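Local structure of hypothetical protein (Bacillus cereus, 2O3L) at residues 35-38 against 39-43; 56-59 against 60-64. The protein is of unknown function but belongs to the DUF1048 family, a small, probably cytoplasmic, all-helical protein folded as a left-handed superhelix. One frame throughout, in Å; residues are numbered along the deposited sequence.

How the contacts relate
Both contacts are local, within one continuous run of chain, and they belong to successive helices. Contact 1 is the first turns of helix 36-56; contact 2 is the linker after that helix together with helix 60-64. Their centres lie 22 Å apart, on opposite sides of the chain's centre, and their nearest atoms are about 11 Å apart. Contact 1 is partly buried, with Met39 and Ile42 turned into the protein, and rests on regular main-chain bonds plus a side-chain cap and a water bridge. Contact 2 is a surface contact: Val60 is its one buried touching residue, and a direct salt bridge spans linker and helix.

Contact 1: residues 35-38 against 39-43; sequences NGMD and MLHIQ
Asn35 and Met39 meet at the N-terminus of helix 36-56, where Asn35 is the N-cap. The main-chain bonds come first. Met39 N donates to Asn35 O at 3.3 Å, nearly straight at 165°, and the run of i to i+4 helical bonds continues with Leu40 N to Gly36 O, His41 N to Met37 O at 2.8 Å, and Ile42 N to Asp38 O. The cap itself is a side-chain bond: Met37 N gives its hydrogen to Asn35 OD1 at 2.8 Å, so a first-turn N-H that has no earlier helical carbonyl finds an acceptor.

Side-chain packing follows the outer surface of the turn. Met37, a selenomethionine, has CG anti to the carbonyl carbon (chi1 -66°), and further bends at chi2 and chi3 fold the chain along the helix. The apolar pair is Met37 SE against Leu40 CD1 at 3.8 Å; beyond it, Met37 CE packs against a ring nitrogen, His41 NE2, at 4.1 Å. On the inward surface, Ile42 packs carbon against a carbonyl oxygen, with CG1 only 3.1 Å from Asp38 O, which also receives Ile42 N. The side chain of Ile42 then reaches Leu75 of helix 68-82; in the conformer described, Met39 touches Val76 of that helix and Met28 of helix 15-31.

Polar groups one turn apart are joined by solvent. Asp38 OD1 and His41 ND1 do not touch directly; a single water spans them. The imidazole lies with one face over Met37 O, an oxygen already taken by His41 N, while the water sits at the ring edge in its plane. That water donates to Asp38 OD1 at 2.8 Å and is hydrogen-bonded to His41 ND1 at 2.6 Å.

Contact 2: residues 56-59 against 60-64; sequences EGRQ and VLDIT
The guanidinium of Arg58 meets the carboxylate of Asp62 through its edge, with the two planes turned 58° apart. One oxygen, Asp62 OD2, lies close to the guanidinium plane and is gripped side-on by two nitrogens: Arg58 NE at 3.1 Å and Arg58 NH2 at 3.2 Å from that same OD2. The carboxylate receives them differently. NE arrives on the anti lone pair of OD2, on the side away from OD1, whereas NH2 comes from above the carboxylate plane, 41° out of it. Arg58 NH2 also stands 3.5 Å from Asp62 CB, so this end of the guanidinium overhangs the stem of the acid. Bends at chi2 and chi3 turn the arginine chain so that its NE edge faces Asp62, and the two side chains cross at about a right angle. Paired charges at a surface four residues apart thus tie the linker to the short helix 60-64.

The main chain supplies the other link. Asp62 N donates to Gln59 O at 3.0 Å, but the donor lies 51° above the carbonyl plane, away from a lone-pair direction, and the bond is markedly bent. Gln59 O is also 3.2 Å from Asp62 CB. Within the helix, Val60 O accepts from both Ile63 N and Thr64 N, a bifurcated pairing. Upstream, Gly57 has the positive phi of a Schellman motif, which ends helix 36-56 and turns the chain into this linker.

Arg58 O accepts a hydrogen bond from Tyr17 OH of helix 15-31. Val60 and Ile63 wedge between that helix, at Tyr17, and helix 36-56, at Phe50, while Leu61 touches Val68 and Thr64 touches Phe71 of helix 68-82.

Contact 1: residues 35-38 against 39-43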
loop_
_atom_site.group_PDB
_atom_site.type_symbol
_atom_site.label_atom_id
_atom_site.label_comp_id
_atom_site.label_asym_id
_atom_site.label_seq_id
_atom_site.Cartn_x
_atom_site.Cartn_y
_atom_site.Cartn_z
ATOM N N ASN A 35 0.597 -6.796 14.609
ATOM C CA ASN A 35 0.060 -8.007 14.069
ATOM C C ASN A 35 0.204 -8.020 12.567
ATOM O O ASN A 35 -0.116 -7.042 11.866
ATOM C CB ASN A 35 -1.399 -8.101 14.506
ATOM C CG ASN A 35 -1.997 -9.453 14.289
ATOM O OD1 ASN A 35 -2.054 -9.953 13.182
ATOM N ND2 ASN A 35 -2.521 -10.000 15.325
ATOM N N GLY A 36 0.704 -9.137 12.052
ATOM C CA GLY A 36 0.792 -9.304 10.600
ATOM C C GLY A 36 -0.527 -9.115 9.873
ATOM O O GLY A 36 -0.518 -8.643 8.741
HETATM N N MSE A 37 -1.652 -9.542 10.480
HETATM C CA MSE A 37 -2.975 -9.347 9.862
HETATM C C MSE A 37 -3.380 -7.880 9.713
HETATM O O MSE A 37 -4.005 -7.509 8.722
HETATM C CB MSE A 37 -4.059 -10.078 10.628
HETATM C CG MSE A 37 -3.898 -11.587 10.571
HETATM SE SE MSE A 37 -3.593 -12.183 8.731
HETATM C CE MSE A 37 -5.518 -11.900 8.165
ATOM N N ASP A 38 -3.030 -7.058 10.692
ATOM C CA ASP A 38 -3.253 -5.614 10.606
ATOM C C ASP A 38 -2.506 -4.993 9.454
ATOM O O ASP A 38 -3.036 -4.164 8.718
ATOM C CB ASP A 38 -2.825 -4.933 11.906
ATOM C CG ASP A 38 -3.672 -5.337 13.099
ATOM O OD1 ASP A 38 -4.788 -5.932 12.991
ATOM O OD2 ASP A 38 -3.193 -5.055 14.209
HETATM N N MSE A 39 -1.240 -5.375 9.312
HETATM C CA MSE A 39 -0.432 -4.878 8.215
HETATM C C MSE A 39 -1.010 -5.310 6.863
HETATM O O MSE A 39 -1.029 -4.516 5.942
HETATM C CB MSE A 39 1.041 -5.311 8.367
HETATM C CG MSE A 39 1.736 -4.726 9.617
HETATM SE SE MSE A 39 1.622 -2.733 9.860
HETATM C CE MSE A 39 3.224 -2.212 9.098
ATOM N N LEU A 40 -1.505 -6.539 6.765
ATOM C CA LEU A 40 -2.132 -7.002 5.532
ATOM C C LEU A 40 -3.446 -6.236 5.272
ATOM O O LEU A 40 -3.706 -5.840 4.159
ATOM C CB LEU A 40 -2.446 -8.489 5.589
ATOM C CG LEU A 40 -1.234 -9.420 5.380
ATOM C CD1 LEU A 40 -1.619 -10.804 5.791
ATOM C CD2 LEU A 40 -0.688 -9.319 3.909
ATOM N N HIS A 41 -4.276 -6.060 6.299
ATOM C CA HIS A 41 -5.523 -5.294 6.099
ATOM C C HIS A 41 -5.205 -3.881 5.584
ATOM O O HIS A 41 -5.832 -3.401 4.656
ATOM C CB HIS A 41 -6.381 -5.323 7.359
ATOM C CG HIS A 41 -6.985 -6.667 7.611
ATOM N ND1 HIS A 41 -7.171 -7.193 8.869
ATOM C CD2 HIS A 41 -7.420 -7.605 6.742
ATOM C CE1 HIS A 41 -7.709 -8.389 8.760
ATOM N NE2 HIS A 41 -7.863 -8.665 7.479
ATOM N N ILE A 42 -4.159 -3.258 6.105
ATOM C CA ILE A 42 -3.804 -1.906 5.684
ATOM C C ILE A 42 -3.336 -1.936 4.242
ATOM O O ILE A 42 -3.642 -1.044 3.464
ATOM C CB ILE A 42 -2.658 -1.300 6.551
ATOM C CG1 ILE A 42 -3.085 -1.134 7.991
ATOM C CG2 ILE A 42 -2.257 0.061 6.027
ATOM C CD1 ILE A 42 -1.898 -1.095 8.996
ATOM N N GLN A 43 -2.567 -2.947 3.876
ATOM C CA GLN A 43 -2.148 -3.077 2.481
ATOM C C GLN A 43 -3.342 -3.298 1.523
ATOM O O GLN A 43 -3.341 -2.811 0.383
ATOM C CB GLN A 43 -1.151 -4.212 2.329
ATOM C CG GLN A 43 0.136 -3.897 3.015
ATOM C CD GLN A 43 1.075 -5.076 3.051
ATOM O OE1 GLN A 43 0.831 -6.102 2.416
ATOM N NE2 GLN A 43 2.160 -4.929 3.798
HETATM O O HOH W 1 -6.805 -5.824 11.087
#

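Contact 2: residues 56-59 against 60-64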
loop_
_atom_site.group_PDB
_atom_site.type_symbol
_atom_site.label_atom_id
_atom_site.label_comp_id
_atom_site.label_asym_id
_atom_site.label_seq_id
_atom_site.Cartn_x
_atom_site.Cartn_y
_atom_site.Cartn_z
ATOM N N GLU A 56 -8.786 6.749 -11.938
ATOM C CA GLU A 56 -9.115 8.161 -12.160
ATOM C C GLU A 56 -8.019 8.832 -12.992
ATOM O O GLU A 56 -8.188 9.959 -13.389
ATOM C CB GLU A 56 -9.202 8.917 -10.813
ATOM C CG GLU A 56 -10.358 8.497 -9.923
ATOM C CD GLU A 56 -11.690 8.993 -10.384
ATOM O OE1 GLU A 56 -11.752 9.971 -11.174
ATOM O OE2 GLU A 56 -12.688 8.405 -9.930
ATOM N N GLY A 57 -6.875 8.164 -13.164
ATOM C CA GLY A 57 -5.795 8.668 -13.974
ATOM C C GLY A 57 -4.771 9.491 -13.214
ATOM O O GLY A 57 -4.001 10.249 -13.829
ATOM N N ARG A 58 -4.701 9.318 -11.886
ATOM C CA ARG A 58 -3.701 10.036 -11.118
ATOM C C ARG A 58 -2.400 9.279 -11.133
ATOM O O ARG A 58 -2.358 8.065 -11.276
ATOM C CB ARG A 58 -4.122 10.236 -9.654
ATOM C CG ARG A 58 -5.416 10.905 -9.460
ATOM C CD ARG A 58 -5.331 12.386 -9.847
ATOM N NE ARG A 58 -4.355 13.148 -9.089
ATOM C CZ ARG A 58 -4.628 13.791 -7.941
ATOM N NH1 ARG A 58 -5.839 13.735 -7.373
ATOM N NH2 ARG A 58 -3.684 14.475 -7.343
ATOM N N GLN A 59 -1.336 10.010 -10.879
ATOM C CA GLN A 59 -0.021 9.401 -10.762
ATOM C C GLN A 59 0.190 8.928 -9.308
ATOM O O GLN A 59 -0.232 9.593 -8.361
ATOM C CB GLN A 59 1.058 10.412 -11.189
ATOM C CG GLN A 59 1.019 10.777 -12.697
ATOM C CD GLN A 59 1.534 9.667 -13.600
ATOM O OE1 GLN A 59 2.348 8.847 -13.190
ATOM N NE2 GLN A 59 1.059 9.642 -14.827
ATOM N N VAL A 60 0.874 7.788 -9.133
ATOM C CA VAL A 60 1.031 7.222 -7.818
ATOM C C VAL A 60 1.649 8.175 -6.800
ATOM O O VAL A 60 1.185 8.247 -5.669
ATOM C CB VAL A 60 1.718 5.816 -7.817
ATOM C CG1 VAL A 60 3.184 5.911 -8.186
ATOM C CG2 VAL A 60 1.512 5.158 -6.437
ATOM N N LEU A 61 2.635 8.964 -7.202
ATOM C CA LEU A 61 3.278 9.873 -6.256
ATOM C C LEU A 61 2.444 11.054 -5.826
ATOM O O LEU A 61 2.819 11.745 -4.859
ATOM C CB LEU A 61 4.646 10.336 -6.760
ATOM C CG LEU A 61 5.687 9.189 -6.887
ATOM C CD1 LEU A 61 7.001 9.802 -7.416
ATOM C CD2 LEU A 61 5.970 8.344 -5.603
ATOM N N ASP A 62 1.368 11.335 -6.544
ATOM C CA ASP A 62 0.310 12.259 -6.052
ATOM C C ASP A 62 -0.349 11.681 -4.774
ATOM O O ASP A 62 -0.813 12.412 -3.899
ATOM C CB ASP A 62 -0.834 12.458 -7.088
ATOM C CG ASP A 62 -0.405 13.201 -8.397
ATOM O OD1 ASP A 62 0.775 13.504 -8.562
ATOM O OD2 ASP A 62 -1.287 13.481 -9.262
ATOM N N ILE A 63 -0.481 10.366 -4.745
ATOM C CA ILE A 63 -1.099 9.693 -3.622
ATOM C C ILE A 63 -0.138 9.657 -2.426
ATOM O O ILE A 63 -0.481 10.099 -1.355
ATOM C CB ILE A 63 -1.581 8.272 -4.016
ATOM C CG1 ILE A 63 -2.470 8.371 -5.262
ATOM C CG2 ILE A 63 -2.289 7.586 -2.789
ATOM C CD1 ILE A 63 -3.039 7.064 -5.715
ATOM N N THR A 64 1.081 9.180 -2.644
ATOM C CA THR A 64 2.025 8.969 -1.576
ATOM C C THR A 64 2.855 10.174 -1.179
ATOM O O THR A 64 3.341 10.230 -0.053
ATOM C CB THR A 64 2.987 7.825 -1.912
ATOM O OG1 THR A 64 3.767 8.166 -3.055
ATOM C CG2 THR A 64 2.224 6.534 -2.181
#